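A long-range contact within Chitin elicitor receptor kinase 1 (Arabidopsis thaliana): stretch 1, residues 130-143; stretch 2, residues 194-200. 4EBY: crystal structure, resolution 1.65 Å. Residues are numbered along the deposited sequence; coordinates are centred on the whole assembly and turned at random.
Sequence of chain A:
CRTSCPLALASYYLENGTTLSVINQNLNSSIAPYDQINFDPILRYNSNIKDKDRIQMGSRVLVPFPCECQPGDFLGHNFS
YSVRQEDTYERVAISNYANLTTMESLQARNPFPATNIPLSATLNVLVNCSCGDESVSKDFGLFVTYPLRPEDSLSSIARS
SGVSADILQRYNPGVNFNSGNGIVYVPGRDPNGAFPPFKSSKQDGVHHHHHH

Stretch 1, residues 130-143: SCGDESVSKDFGLF
Stretch 2, residues 194-200: AFPPFKS

Two irregular segments, stretch 1 with a turn, cross each other, burying 557 Å² in total. The nearest CA pairs, Phe140 CA to Pro197 CA at 4.3 Å and Gly141 CA to Phe198 CA at 3.8 Å, mark a local crossing, without a parallel course. Stretch 2 keeps extended phi/psi, from -84/118 at Phe195 to -66/143 at Phe198; in stretch 1, residues 134-136 adopt helical angles, Phe140 is extended (-134/126) and Gly141 sits at -135/5.

Two backbone hydrogen bonds join the segments at the crossing, their partners falling in stretch 2 (Phe198, then Pro196) as they rise in stretch 1 (Lys138, then Gly141). Phe198 N donates to Lys138 O (2.9 Å, 158°), and Gly141 N to Pro196 O (2.8 Å, 140°). Pro196 and Pro197 have no amide hydrogen to offer, and CA-H...O contacts supplement the bonds: Pro197 CA to Asp139 O (3.5 Å, 166°), Phe140 CA to Pro196 O (3.4 Å, 140°) and Gly141 CA to Pro197 O (3.4 Å, 142°). Such close packing requires Gly141 to lack a side chain: an ideal CB would lie 2.1 Å from Pro197 O.

Water 1 donates to Cys131 O (2.9 Å) and accepts from Lys199 N (3.0 Å); water 2 donates to Lys138 O (2.9 Å) and Phe198 O (2.6 Å); water 3 donates to Asp139 O (2.7 Å) and Phe195 O (2.8 Å).

Phe140 (chi1 -52°, m; chi2 -74°) turns its ring edge to the face of Phe195 (chi1 -71°, m; chi2 -76°). Centroids are 5.0 Å apart and planes meet at 88°; Phe140 CE1 lies 3.6 Å from Phe195 CG.

Phe198 (chi1 -177°, t; chi2 74°) has the largest covered area, 140 Å². Glu134 N lies over one ring face, and Glu134 CB is 3.6 Å from Phe198 CE2. Cys131 O meets the ring edge, 3.5 Å from Phe198 CD1. Leu142 CB (chi1 172°, t; chi2 64°, p) packs against Pro196 CG, 3.8 Å.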

ATOM      1  N   SER A 130      -3.449  -7.556   3.868  1.00 16.90           N
ATOM      2  CA  SER A 130      -3.578  -8.663   4.813  1.00 17.91           C
ATOM      3  C   SER A 130      -4.337  -8.189   6.040  1.00 19.72           C
ATOM      4  O   SER A 130      -4.205  -7.030   6.433  1.00 18.55           O
ATOM      5  CB  SER A 130      -2.200  -9.123   5.262  1.00 19.05           C
ATOM      6  OG  SER A 130      -2.330 -10.200   6.206  1.00 19.45           O
ATOM      7  N   CYS A 131      -5.093  -9.111   6.648  1.00 18.65           N
ATOM      8  CA  CYS A 131      -5.741  -8.891   7.938  1.00 21.24           C
ATOM      9  C   CYS A 131      -5.050  -9.665   9.055  1.00 22.85           C
ATOM     10  O   CYS A 131      -5.523  -9.660  10.195  1.00 25.03           O
ATOM     11  CB  CYS A 131      -7.228  -9.264   7.881  1.00 22.27           C
ATOM     12  SG  CYS A 131      -8.143  -8.241   6.681  1.00 25.74           S
ATOM     13  N   GLY A 132      -3.936 -10.313   8.730  1.00 18.53           N
ATOM     14  CA  GLY A 132      -3.208 -11.103   9.715  1.00 21.22           C
ATOM     15  C   GLY A 132      -3.409 -12.597   9.578  1.00 26.66           C
ATOM     16  O   GLY A 132      -3.975 -13.087   8.595  1.00 24.87           O
ATOM     17  N   ASP A 133      -2.940 -13.327  10.589  1.00 24.08           N
ATOM     18  CA  ASP A 133      -2.940 -14.778  10.566  1.00 23.39           C
ATOM     19  C   ASP A 133      -2.816 -15.201  12.025  1.00 26.53           C
ATOM     20  O   ASP A 133      -1.784 -14.992  12.660  1.00 27.10           O
ATOM     21  CB  ASP A 133      -1.751 -15.286   9.762  1.00 23.51           C
ATOM     22  CG  ASP A 133      -1.736 -16.797   9.635  1.00 32.25           C
ATOM     23  OD1 ASP A 133      -2.468 -17.472  10.386  1.00 32.02           O
ATOM     24  OD2 ASP A 133      -0.981 -17.301   8.782  1.00 35.40           O
ATOM     25  N   GLU A 134      -3.894 -15.756  12.557  1.00 29.80           N
ATOM     26  CA  GLU A 134      -3.948 -16.110  13.969  1.00 31.30           C
ATOM     27  C   GLU A 134      -2.912 -17.175  14.320  1.00 34.03           C
ATOM     28  O   GLU A 134      -2.511 -17.294  15.478  1.00 38.82           O
ATOM     29  CB  GLU A 134      -5.355 -16.581  14.331  1.00 45.93           C
ATOM     30  CG  GLU A 134      -5.683 -16.499  15.805  1.00 59.18           C
ATOM     31  CD  GLU A 134      -7.131 -16.850  16.083  1.00 64.36           C
ATOM     32  OE1 GLU A 134      -7.826 -17.308  15.144  1.00 56.19           O
ATOM     33  OE2 GLU A 134      -7.573 -16.662  17.237  1.00 66.73           O
ATOM     34  N   SER A 135      -2.475 -17.945  13.332  1.00 32.82           N
ATOM     35  CA  SER A 135      -1.497 -18.999  13.598  1.00 34.40           C
ATOM     36  C   SER A 135      -0.089 -18.417  13.727  1.00 38.52           C
ATOM     37  O   SER A 135       0.827 -19.088  14.194  1.00 36.53           O
ATOM     38  CB  SER A 135      -1.551 -20.101  12.533  1.00 33.31           C
ATOM     39  OG  SER A 135      -1.149 -19.636  11.258  1.00 35.22           O
ATOM     40  N   VAL A 136       0.071 -17.160  13.321  1.00 30.46           N
ATOM     41  CA  VAL A 136       1.328 -16.442  13.518  1.00 24.77           C
ATOM     42  C   VAL A 136       1.294 -15.661  14.816  1.00 26.29           C
ATOM     43  O   VAL A 136       2.196 -15.784  15.649  1.00 31.98           O
ATOM     44  CB  VAL A 136       1.615 -15.469  12.352  1.00 26.62           C
ATOM     45  CG1 VAL A 136       2.873 -14.670  12.624  1.00 24.68           C
ATOM     46  CG2 VAL A 136       1.745 -16.238  11.046  1.00 28.85           C
ATOM     47  N   SER A 137       0.251 -14.854  14.993  1.00 28.21           N
ATOM     48  CA  SER A 137       0.098 -14.080  16.214  1.00 29.51           C
ATOM     49  C   SER A 137      -1.318 -13.552  16.361  1.00 29.13           C
ATOM     50  O   SER A 137      -1.938 -13.137  15.382  1.00 30.31           O
ATOM     51  CB  SER A 137       1.070 -12.895  16.218  1.00 29.35           C
ATOM     52  OG  SER A 137       0.854 -12.076  17.359  1.00 30.23           O
ATOM     53  N   LYS A 138      -1.816 -13.542  17.596  1.00 27.96           N
ATOM     54  CA  LYS A 138      -3.073 -12.865  17.888  1.00 27.34           C
ATOM     55  C   LYS A 138      -2.885 -11.362  18.098  1.00 27.14           C
ATOM     56  O   LYS A 138      -3.859 -10.623  18.245  1.00 28.50           O
ATOM     57  CB  LYS A 138      -3.726 -13.484  19.134  1.00 29.68           C
ATOM     58  CG  LYS A 138      -4.179 -14.924  18.952  1.00 40.96           C
ATOM     59  CD  LYS A 138      -4.304 -15.611  20.301  1.00 57.30           C
ATOM     60  CE  LYS A 138      -4.944 -14.687  21.330  1.00 65.14           C
ATOM     61  NZ  LYS A 138      -4.712 -15.166  22.724  1.00 76.36           N
ATOM     62  N   ASP A 139      -1.636 -10.902  18.108  1.00 28.19           N
ATOM     63  CA  ASP A 139      -1.341  -9.521  18.496  1.00 26.32           C
ATOM     64  C   ASP A 139      -1.463  -8.483  17.383  1.00 24.04           C
ATOM     65  O   ASP A 139      -1.349  -7.291  17.646  1.00 26.15           O
ATOM     66  CB  ASP A 139       0.069  -9.427  19.079  1.00 30.89           C
ATOM     67  CG  ASP A 139       0.201 -10.127  20.424  1.00 37.61           C
ATOM     68  OD1 ASP A 139      -0.830 -10.387  21.080  1.00 38.25           O
ATOM     69  OD2 ASP A 139       1.348 -10.416  20.813  1.00 40.45           O
ATOM     70  N   PHE A 140      -1.663  -8.926  16.150  1.00 23.99           N
ATOM     71  CA  PHE A 140      -1.646  -7.990  15.015  1.00 19.94           C
ATOM     72  C   PHE A 140      -2.805  -8.197  14.065  1.00 20.90           C
ATOM     73  O   PHE A 140      -3.008  -9.301  13.560  1.00 22.64           O
ATOM     74  CB  PHE A 140      -0.334  -8.098  14.231  1.00 20.81           C
ATOM     75  CG  PHE A 140       0.900  -7.985  15.092  1.00 21.27           C
ATOM     76  CD1 PHE A 140       1.285  -6.764  15.610  1.00 22.91           C
ATOM     77  CD2 PHE A 140       1.672  -9.105  15.369  1.00 21.84           C
ATOM     78  CE1 PHE A 140       2.405  -6.644  16.409  1.00 26.85           C
ATOM     79  CE2 PHE A 140       2.802  -8.998  16.164  1.00 26.41           C
ATOM     80  CZ  PHE A 140       3.170  -7.759  16.683  1.00 24.90           C
ATOM     81  N   GLY A 141      -3.544  -7.114  13.803  1.00 22.64           N
ATOM     82  CA  GLY A 141      -4.701  -7.188  12.933  1.00 20.70           C
ATOM     83  C   GLY A 141      -4.749  -6.051  11.925  1.00 18.80           C
ATOM     84  O   GLY A 141      -5.726  -5.928  11.195  1.00 22.12           O
ATOM     85  N   LEU A 142      -3.706  -5.226  11.895  1.00 18.03           N
ATOM     86  CA  LEU A 142      -3.614  -4.123  10.933  1.00 15.07           C
ATOM     87  C   LEU A 142      -2.264  -4.245  10.256  1.00 18.38           C
ATOM     88  O   LEU A 142      -1.232  -4.349  10.932  1.00 17.91           O
ATOM     89  CB  LEU A 142      -3.715  -2.768  11.655  1.00 18.56           C
ATOM     90  CG  LEU A 142      -3.434  -1.554  10.766  1.00 18.60           C
ATOM     91  CD1 LEU A 142      -4.487  -1.437   9.662  1.00 16.51           C
ATOM     92  CD2 LEU A 142      -3.453  -0.277  11.598  1.00 18.80           C
ATOM     93  N   PHE A 143      -2.272  -4.258   8.924  1.00 16.95           N
ATOM     94  CA  PHE A 143      -1.071  -4.567   8.146  1.00 16.20           C
ATOM     95  C   PHE A 143      -0.774  -3.562   7.074  1.00 14.18           C
ATOM     96  O   PHE A 143      -1.691  -3.054   6.414  1.00 16.50           O
ATOM     97  CB  PHE A 143      -1.165  -5.963   7.523  1.00 15.06           C
ATOM     98  CG  PHE A 143      -0.989  -7.044   8.541  1.00 15.79           C
ATOM     99  CD1 PHE A 143       0.241  -7.660   8.696  1.00 18.75           C
ATOM    100  CD2 PHE A 143      -2.020  -7.369   9.400  1.00 18.13           C
ATOM    101  CE1 PHE A 143       0.429  -8.615   9.704  1.00 18.49           C
ATOM    102  CE2 PHE A 143      -1.850  -8.297  10.401  1.00 17.57           C
ATOM    103  CZ  PHE A 143      -0.633  -8.945  10.540  1.00 20.66           C
ATOM    104  N   ALA A 194      -0.406   2.285  18.848  1.00 27.55           N
ATOM    105  CA  ALA A 194      -0.672   0.931  19.336  1.00 25.80           C
ATOM    106  C   ALA A 194      -0.924  -0.011  18.161  1.00 21.92           C
ATOM    107  O   ALA A 194      -1.465   0.405  17.140  1.00 22.68           O
ATOM    108  CB  ALA A 194      -1.875   0.935  20.252  1.00 33.54           C
ATOM    109  N   PHE A 195      -0.553  -1.278  18.314  1.00 23.66           N
ATOM    110  CA  PHE A 195      -0.888  -2.280  17.306  1.00 22.88           C
ATOM    111  C   PHE A 195      -2.302  -2.794  17.569  1.00 24.74           C
ATOM    112  O   PHE A 195      -2.564  -3.382  18.625  1.00 25.98           O
ATOM    113  CB  PHE A 195       0.072  -3.482  17.386  1.00 20.50           C
ATOM    114  CG  PHE A 195       1.482  -3.192  16.919  1.00 23.67           C
ATOM    115  CD1 PHE A 195       1.779  -3.090  15.568  1.00 23.10           C
ATOM    116  CD2 PHE A 195       2.515  -3.056  17.830  1.00 31.57           C
ATOM    117  CE1 PHE A 195       3.066  -2.830  15.137  1.00 25.35           C
ATOM    118  CE2 PHE A 195       3.809  -2.810  17.403  1.00 30.11           C
ATOM    119  CZ  PHE A 195       4.084  -2.696  16.058  1.00 27.85           C
ATOM    120  N   PRO A 196      -3.221  -2.591  16.614  1.00 22.11           N
ATOM    121  CA  PRO A 196      -4.518  -3.260  16.737  1.00 23.03           C
ATOM    122  C   PRO A 196      -4.315  -4.766  16.710  1.00 26.90           C
ATOM    123  O   PRO A 196      -3.511  -5.249  15.916  1.00 26.35           O
ATOM    124  CB  PRO A 196      -5.266  -2.807  15.475  1.00 23.99           C
ATOM    125  CG  PRO A 196      -4.627  -1.507  15.095  1.00 25.47           C
ATOM    126  CD  PRO A 196      -3.164  -1.707  15.435  1.00 23.37           C
ATOM    127  N   PRO A 197      -5.008  -5.505  17.590  1.00 25.47           N
ATOM    128  CA  PRO A 197      -4.830  -6.962  17.646  1.00 24.32           C
ATOM    129  C   PRO A 197      -5.606  -7.670  16.535  1.00 24.11           C
ATOM    130  O   PRO A 197      -6.406  -7.038  15.836  1.00 26.56           O
ATOM    131  CB  PRO A 197      -5.397  -7.324  19.024  1.00 26.51           C
ATOM    132  CG  PRO A 197      -6.448  -6.288  19.263  1.00 30.01           C
ATOM    133  CD  PRO A 197      -5.904  -5.009  18.653  1.00 29.52           C
ATOM    134  N   PHE A 198      -5.351  -8.967  16.363  1.00 25.59           N
ATOM    135  CA  PHE A 198      -6.075  -9.758  15.387  1.00 24.93           C
ATOM    136  C   PHE A 198      -7.538  -9.862  15.793  1.00 29.05           C
ATOM    137  O   PHE A 198      -7.850  -9.973  16.979  1.00 33.82           O
ATOM    138  CB  PHE A 198      -5.465 -11.165  15.301  1.00 25.23           C
ATOM    139  CG  PHE A 198      -6.098 -12.033  14.256  1.00 27.19           C
ATOM    140  CD1 PHE A 198      -5.831 -11.820  12.917  1.00 26.31           C
ATOM    141  CD2 PHE A 198      -6.976 -13.046  14.608  1.00 30.09           C
ATOM    142  CE1 PHE A 198      -6.412 -12.612  11.944  1.00 31.15           C
ATOM    143  CE2 PHE A 198      -7.563 -13.842  13.635  1.00 30.60           C
ATOM    144  CZ  PHE A 198      -7.279 -13.620  12.303  1.00 30.31           C
ATOM    145  N   LYS A 199      -8.438  -9.834  14.817  1.00 34.99           N
ATOM    146  CA  LYS A 199      -9.853 -10.085  15.098  1.00 47.85           C
ATOM    147  C   LYS A 199     -10.428 -11.132  14.153  1.00 52.56           C
ATOM    148  O   LYS A 199     -10.381 -10.966  12.934  1.00 55.52           O
ATOM    149  CB  LYS A 199     -10.678  -8.799  15.013  1.00 56.40           C
ATOM    150  CG  LYS A 199     -10.380  -7.798  16.113  1.00 66.66           C
ATOM    151  CD  LYS A 199     -11.551  -6.857  16.342  1.00 71.19           C
ATOM    152  CE  LYS A 199     -11.159  -5.719  17.269  1.00 70.46           C
ATOM    153  NZ  LYS A 199     -10.503  -6.217  18.508  1.00 65.66           N
ATOM    154  N   SER A 200     -10.969 -12.207  14.721  1.00 54.31           N
ATOM    155  CA  SER A 200     -11.556 -13.284  13.928  1.00 62.07           C
ATOM    156  C   SER A 200     -12.707 -12.784  13.061  1.00 65.27           C
ATOM    157  O   SER A 200     -13.715 -12.293  13.571  1.00 63.76           O
ATOM    158  CB  SER A 200     -12.042 -14.418  14.835  1.00 65.11           C
ATOM    159  OG  SER A 200     -10.974 -14.986  15.574  1.00 67.14           O
TER
HETATM  160  O   HOH W   1      -7.841  -9.411  11.895  1.00 32.82           O
HETATM  161  O   HOH W   2      -6.589 -11.305  18.882  1.00 55.59           O
HETATM  162  O   HOH W   3      -1.664  -5.742  19.779  1.00 28.59           O
HETATM  163  O   HOH W   4      -1.426  -4.631  14.002  1.00 21.18           O